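Local coordinates for protein Exo-beta-1,3-glucanase (Streptomyces sp. SirexAA-E, PDB 4PEY) that hydrolyses laminarin and laminarioligosaccharides from their non-reducing ends as an exo-beta-1,3-glucanase, yielding glucose and laminaribiose as end products, at residues R135-V139 with T246-N250; T288-V294 with L312-D318. The protein carries 1 engineered substitution. One frame throughout, in Å; residues are numbered along the deposited sequence.

Contact 1 (R135-V139 with T246-N250)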
loop_
_atom_site.group_PDB
_atom_site.type_symbol
_atom_site.label_atom_id
_atom_site.label_comp_id
_atom_site.label_asym_id
_atom_site.label_seq_id
_atom_site.Cartn_x
_atom_site.Cartn_y
_atom_site.Cartn_z
ATOM N N ARG A 135 -5.794 6.777 -6.377
ATOM C CA ARG A 135 -5.384 6.390 -7.737
ATOM C C ARG A 135 -6.303 6.918 -8.826
ATOM O O ARG A 135 -7.514 6.944 -8.649
ATOM C CB ARG A 135 -5.356 4.866 -7.889
ATOM C CG ARG A 135 -4.311 4.121 -7.083
ATOM C CD ARG A 135 -4.461 2.613 -7.315
ATOM N NE ARG A 135 -3.531 1.818 -6.511
ATOM C CZ ARG A 135 -2.291 1.497 -6.867
ATOM N NH1 ARG A 135 -1.793 1.910 -8.033
ATOM N NH2 ARG A 135 -1.539 0.773 -6.038
ATOM N N ARG A 136 -5.730 7.301 -9.963
ATOM C CA ARG A 136 -6.525 7.657 -11.142
ATOM C C ARG A 136 -7.575 8.710 -10.784
ATOM O O ARG A 136 -8.732 8.622 -11.191
ATOM C CB ARG A 136 -7.188 6.401 -11.745
ATOM C CG ARG A 136 -7.560 6.498 -13.223
ATOM C CD ARG A 136 -8.310 5.238 -13.685
ATOM N NE ARG A 136 -8.693 5.283 -15.097
ATOM C CZ ARG A 136 -7.901 4.910 -16.095
ATOM N NH1 ARG A 136 -8.328 4.980 -17.350
ATOM N NH2 ARG A 136 -6.680 4.464 -15.836
ATOM N N MET A 137 -7.152 9.714 -10.020
ATOM C CA MET A 137 -8.035 10.795 -9.600
ATOM C C MET A 137 -7.726 12.068 -10.372
ATOM O O MET A 137 -6.565 12.344 -10.687
ATOM C CB MET A 137 -7.880 11.063 -8.094
ATOM C CG MET A 137 -8.232 9.868 -7.215
ATOM S SD MET A 137 -9.997 9.465 -7.177
ATOM C CE MET A 137 -10.661 10.851 -6.251
ATOM N N HIS A 138 -8.758 12.866 -10.642
ATOM C CA HIS A 138 -8.554 14.207 -11.175
ATOM C C HIS A 138 -9.113 15.222 -10.195
ATOM O O HIS A 138 -10.329 15.357 -10.078
ATOM C CB HIS A 138 -9.220 14.401 -12.542
ATOM C CG HIS A 138 -8.936 15.741 -13.150
ATOM N ND1 HIS A 138 -9.736 16.311 -14.120
ATOM C CD2 HIS A 138 -7.949 16.637 -12.903
ATOM C CE1 HIS A 138 -9.239 17.489 -14.460
ATOM N NE2 HIS A 138 -8.161 17.715 -13.727
ATOM N N VAL A 139 -8.235 15.939 -9.496
ATOM C CA VAL A 139 -8.704 16.963 -8.564
ATOM C C VAL A 139 -8.626 18.322 -9.242
ATOM O O VAL A 139 -7.534 18.801 -9.577
ATOM C CB VAL A 139 -7.892 16.982 -7.252
ATOM C CG1 VAL A 139 -8.486 18.007 -6.293
ATOM C CG2 VAL A 139 -7.886 15.595 -6.610
ATOM N N THR A 246 0.266 10.947 -16.198
ATOM C CA THR A 246 -0.855 10.028 -16.095
ATOM C C THR A 246 -0.979 9.136 -17.330
ATOM O O THR A 246 -0.502 9.473 -18.423
ATOM C CB THR A 246 -2.184 10.775 -15.899
ATOM O OG1 THR A 246 -2.481 11.538 -17.075
ATOM C CG2 THR A 246 -2.117 11.695 -14.679
ATOM N N SER A 247 -1.653 8.006 -17.147
ATOM C CA SER A 247 -1.880 7.056 -18.226
ATOM C C SER A 247 -3.053 7.464 -19.117
ATOM O O SER A 247 -3.169 7.007 -20.263
ATOM C CB SER A 247 -2.144 5.662 -17.652
ATOM O OG SER A 247 -3.394 5.624 -16.978
ATOM N N TRP A 248 -3.919 8.321 -18.580
ATOM C CA TRP A 248 -5.212 8.638 -19.190
ATOM C C TRP A 248 -5.313 10.083 -19.681
ATOM O O TRP A 248 -6.315 10.468 -20.292
ATOM C CB TRP A 248 -6.340 8.366 -18.185
ATOM C CG TRP A 248 -6.080 9.015 -16.842
ATOM C CD1 TRP A 248 -5.439 8.454 -15.767
ATOM C CD2 TRP A 248 -6.436 10.350 -16.440
ATOM N NE1 TRP A 248 -5.381 9.356 -14.729
ATOM C CE2 TRP A 248 -5.987 10.522 -15.115
ATOM C CE3 TRP A 248 -7.095 11.412 -17.073
ATOM C CZ2 TRP A 248 -6.178 11.714 -14.412
ATOM C CZ3 TRP A 248 -7.279 12.594 -16.374
ATOM C CH2 TRP A 248 -6.827 12.735 -15.056
ATOM N N GLY A 249 -4.281 10.877 -19.416
ATOM C CA GLY A 249 -4.278 12.276 -19.819
ATOM C C GLY A 249 -4.463 12.541 -21.309
ATOM O O GLY A 249 -5.019 13.572 -21.698
ATOM N N ASN A 250 -3.994 11.620 -22.145
ATOM C CA ASN A 250 -4.058 11.791 -23.595
ATOM C C ASN A 250 -5.093 10.885 -24.251
ATOM O O ASN A 250 -4.867 10.350 -25.339
ATOM C CB ASN A 250 -2.684 11.539 -24.219
ATOM C CG ASN A 250 -1.647 12.553 -23.778
ATOM O OD1 ASN A 250 -1.943 13.740 -23.636
ATOM N ND2 ASN A 250 -0.424 12.087 -23.548
#
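The backbones of 135-139 and 246-250 stay apart: the nearest CA pairs are those of Arg136 and Thr246 at 7.9 Å and of His138 and Gly249 at 9.8 Å, and no hydrogen bond crosses between them. Side chains must fill the gap, and Trp248 is large enough to do most of it. In 135-139 the chain bends at Arg136, which adopts a left-handed conformation (phi 53°, psi 44°), before entering strand 138-144. This is a corner of one coil of the N-terminal parallel beta-helix, and the irregular 246-250 loop lies against it. Trp248 spreads its indole along the corner: CD1 lies 3.8 Å from CG of Arg136, CZ2 presents the ring edge to Met137 O at 3.8 Å, and CH2 meets CB of His138, also at 3.8 Å. The long aliphatic stem of Arg136 suits this apolar neighbour, while its guanidinium has CB of Trp248 over one face and reaches on to Ser247, NH2 to OG 3.7 Å. Polar ends span several coils: Arg136 NH1 bonds to Leu82 O, and His138 to Asp85, both two coils back, and to Asp164 one coil on. Asp160 accepts from Trp248 NE1 through its carbonyl and pairs with Ser247 OG through its carboxylate. Within the loop, a weak hydrogen bond from Gly249 N to Thr246 OG1 (3.0 Å) tightens the turn; a CB on Gly249 would collide with that hydroxyl.

Contact 2 (T288-V294 with L312-D318)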
loop_
_atom_site.group_PDB
_atom_site.type_symbol
_atom_site.label_atom_id
_atom_site.label_comp_id
_atom_site.label_asym_id
_atom_site.label_seq_id
_atom_site.Cartn_x
_atom_site.Cartn_y
_atom_site.Cartn_z
ATOM N N THR A 288 -15.798 -9.470 -3.556
ATOM C CA THR A 288 -16.725 -8.454 -3.078
ATOM C C THR A 288 -16.381 -8.147 -1.612
ATOM O O THR A 288 -15.705 -8.948 -0.955
ATOM C CB THR A 288 -18.190 -8.920 -3.232
ATOM O OG1 THR A 288 -18.433 -10.072 -2.416
ATOM C CG2 THR A 288 -18.481 -9.267 -4.685
ATOM N N PRO A 289 -16.817 -6.985 -1.094
ATOM C CA PRO A 289 -16.376 -6.594 0.253
ATOM C C PRO A 289 -16.863 -7.551 1.327
ATOM O O PRO A 289 -18.060 -7.807 1.450
ATOM C CB PRO A 289 -16.996 -5.202 0.445
ATOM C CG PRO A 289 -17.326 -4.729 -0.958
ATOM C CD PRO A 289 -17.701 -5.972 -1.693
ATOM N N GLY A 290 -15.921 -8.082 2.095
ATOM C CA GLY A 290 -16.249 -8.988 3.172
ATOM C C GLY A 290 -14.984 -9.574 3.744
ATOM O O GLY A 290 -13.884 -9.192 3.346
ATOM N N VAL A 291 -15.149 -10.499 4.677
ATOM C CA VAL A 291 -14.032 -11.169 5.311
ATOM C C VAL A 291 -14.139 -12.655 5.018
ATOM O O VAL A 291 -15.156 -13.293 5.337
ATOM C CB VAL A 291 -14.006 -10.913 6.832
ATOM C CG1 VAL A 291 -12.876 -11.693 7.492
ATOM C CG2 VAL A 291 -13.863 -9.423 7.115
ATOM N N TYR A 292 -13.083 -13.196 4.421
ATOM C CA TYR A 292 -13.068 -14.567 3.918
ATOM C C TYR A 292 -12.045 -15.441 4.636
ATOM O O TYR A 292 -10.851 -15.272 4.439
ATOM C CB TYR A 292 -12.767 -14.562 2.412
ATOM C CG TYR A 292 -13.730 -13.714 1.630
ATOM C CD1 TYR A 292 -13.468 -12.367 1.375
ATOM C CD2 TYR A 292 -14.921 -14.250 1.171
ATOM C CE1 TYR A 292 -14.373 -11.584 0.668
ATOM C CE2 TYR A 292 -15.821 -13.482 0.468
ATOM C CZ TYR A 292 -15.544 -12.152 0.216
ATOM O OH TYR A 292 -16.461 -11.407 -0.488
ATOM N N HIS A 293 -12.511 -16.376 5.459
ATOM C CA HIS A 293 -11.620 -17.372 6.052
ATOM C C HIS A 293 -11.350 -18.474 5.037
ATOM O O HIS A 293 -12.270 -18.943 4.366
ATOM C CB HIS A 293 -12.224 -17.976 7.327
ATOM C CG HIS A 293 -12.229 -17.042 8.494
ATOM N ND1 HIS A 293 -11.283 -17.094 9.497
ATOM C CD2 HIS A 293 -13.056 -16.016 8.811
ATOM C CE1 HIS A 293 -11.528 -16.143 10.382
ATOM N NE2 HIS A 293 -12.602 -15.478 9.990
ATOM N N VAL A 294 -10.096 -18.894 4.923
ATOM C CA VAL A 294 -9.754 -20.010 4.047
ATOM C C VAL A 294 -8.999 -21.090 4.836
ATOM O O VAL A 294 -8.168 -20.781 5.688
ATOM C CB VAL A 294 -8.914 -19.546 2.821
ATOM C CG1 VAL A 294 -9.736 -18.629 1.930
ATOM C CG2 VAL A 294 -7.618 -18.859 3.248
ATOM N N LEU A 312 -11.988 -3.217 0.544
ATOM C CA LEU A 312 -11.004 -3.772 1.485
ATOM C C LEU A 312 -11.348 -5.222 1.859
ATOM O O LEU A 312 -11.201 -5.647 3.012
ATOM C CB LEU A 312 -10.887 -2.886 2.740
ATOM C CG LEU A 312 -9.874 -1.734 2.637
ATOM C CD1 LEU A 312 -8.450 -2.281 2.545
ATOM C CD2 LEU A 312 -10.171 -0.779 1.466
ATOM N N ALA A 313 -11.791 -5.972 0.856
ATOM C CA ALA A 313 -11.983 -7.413 0.972
ATOM C C ALA A 313 -10.779 -8.047 1.663
ATOM O O ALA A 313 -9.632 -7.760 1.322
ATOM C CB ALA A 313 -12.203 -8.037 -0.406
ATOM N N THR A 314 -11.058 -8.905 2.634
ATOM C CA THR A 314 -10.040 -9.397 3.541
ATOM C C THR A 314 -10.001 -10.912 3.554
ATOM O O THR A 314 -11.047 -11.557 3.605
ATOM C CB THR A 314 -10.303 -8.864 4.969
ATOM O OG1 THR A 314 -10.191 -7.438 4.958
ATOM C CG2 THR A 314 -9.319 -9.445 5.992
ATOM N N ILE A 315 -8.790 -11.469 3.516
ATOM C CA ILE A 315 -8.598 -12.909 3.583
ATOM C C ILE A 315 -7.893 -13.279 4.882
ATOM O O ILE A 315 -6.832 -12.735 5.186
ATOM C CB ILE A 315 -7.771 -13.425 2.394
ATOM C CG1 ILE A 315 -8.468 -13.074 1.079
ATOM C CG2 ILE A 315 -7.555 -14.931 2.512
ATOM C CD1 ILE A 315 -7.569 -13.142 -0.124
ATOM N N ILE A 316 -8.491 -14.191 5.650
ATOM C CA ILE A 316 -7.860 -14.699 6.863
ATOM C C ILE A 316 -7.531 -16.173 6.671
ATOM O O ILE A 316 -8.434 -16.992 6.484
ATOM C CB ILE A 316 -8.756 -14.547 8.108
ATOM C CG1 ILE A 316 -9.015 -13.065 8.416
ATOM C CG2 ILE A 316 -8.125 -15.251 9.321
ATOM C CD1 ILE A 316 -10.100 -12.863 9.476
ATOM N N PRO A 317 -6.237 -16.518 6.708
ATOM C CA PRO A 317 -5.864 -17.931 6.612
ATOM C C PRO A 317 -6.017 -18.631 7.964
ATOM O O PRO A 317 -5.422 -18.212 8.964
ATOM C CB PRO A 317 -4.401 -17.875 6.163
ATOM C CG PRO A 317 -3.885 -16.591 6.789
ATOM C CD PRO A 317 -5.066 -15.632 6.828
ATOM N N ASP A 318 -6.828 -19.681 7.992
ATOM C CA ASP A 318 -6.982 -20.494 9.196
ATOM C C ASP A 318 -5.917 -21.586 9.238
ATOM O O ASP A 318 -5.243 -21.842 8.234
ATOM C CB ASP A 318 -8.372 -21.140 9.249
ATOM C CG ASP A 318 -9.499 -20.122 9.326
ATOM O OD1 ASP A 318 -9.255 -18.955 9.712
ATOM O OD2 ASP A 318 -10.646 -20.505 9.015
#
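Ala313 offers one of the smallest bumps here: its CB tucks in between Thr288 O, 3.7 Å away, and the edge of the Tyr292 ring, where CE1 lies at 4.3 Å. The tyrosine is held beside it by its own hydroxyl, whose OH donates to Thr288 O at 2.6 Å. Further along this buried face, Val294 CG2 settles into the hollow between Ile315 CG2 (4.0 Å) and Pro317 CB (4.5 Å). On the face of Val291 and His293, Ile316 is the main projection. Its CD1 lies 3.6 Å from Val291 CG1, and its CB sits over the His293 ring in a CH-pi contact, 4.1 Å from the centroid. That imidazole is steadied in its plane by ND1, which donates to Asp318 OD1 at 2.8 Å. Beneath these side chains, strands 291-294 and 314-317 run parallel, 25° apart in direction. Gly290 O accepts from Thr314 N, Tyr292 bonds to Thr314 and Ile316, and Val294 to Ile316 and Asp318, with Tyr292 N to Thr314 O shortest at 2.7 Å. Pro317 costs this ladder nothing, as no amide hydrogen is needed from it. Gly290 accepts a fully extended backbone that side-chain-bearing residues seldom adopt. Residues in register, CA of Val291 to CA of Thr314 4.7 Å, mark successive coils of a parallel beta-helix, here in the second of the tandem helices of family 55 glycoside hydrolases.

Overall arrangement
From the N terminus the chain first winds the N-terminal beta-helix, where 135-139 forms a corner. Over a hundred residues later, in the loop between strands 231-243 and 255-259, it returns to that corner, so contact 1 closes a long loop and ties the end of this domain to one of its coils. The second beta-helix then begins at strand 263-266, and contact 2 closes a short loop of 17 residues between neighbouring coils. The two neither nest nor cross; the centres of contact 1 and contact 2 lie about 30 Å apart, and the nearest atoms of contact 1 and contact 2 about 11 Å. Each nevertheless borders the other domain: Arg135 forms a salt bridge with Asp370, while Arg54 reaches Leu312 and Thr314.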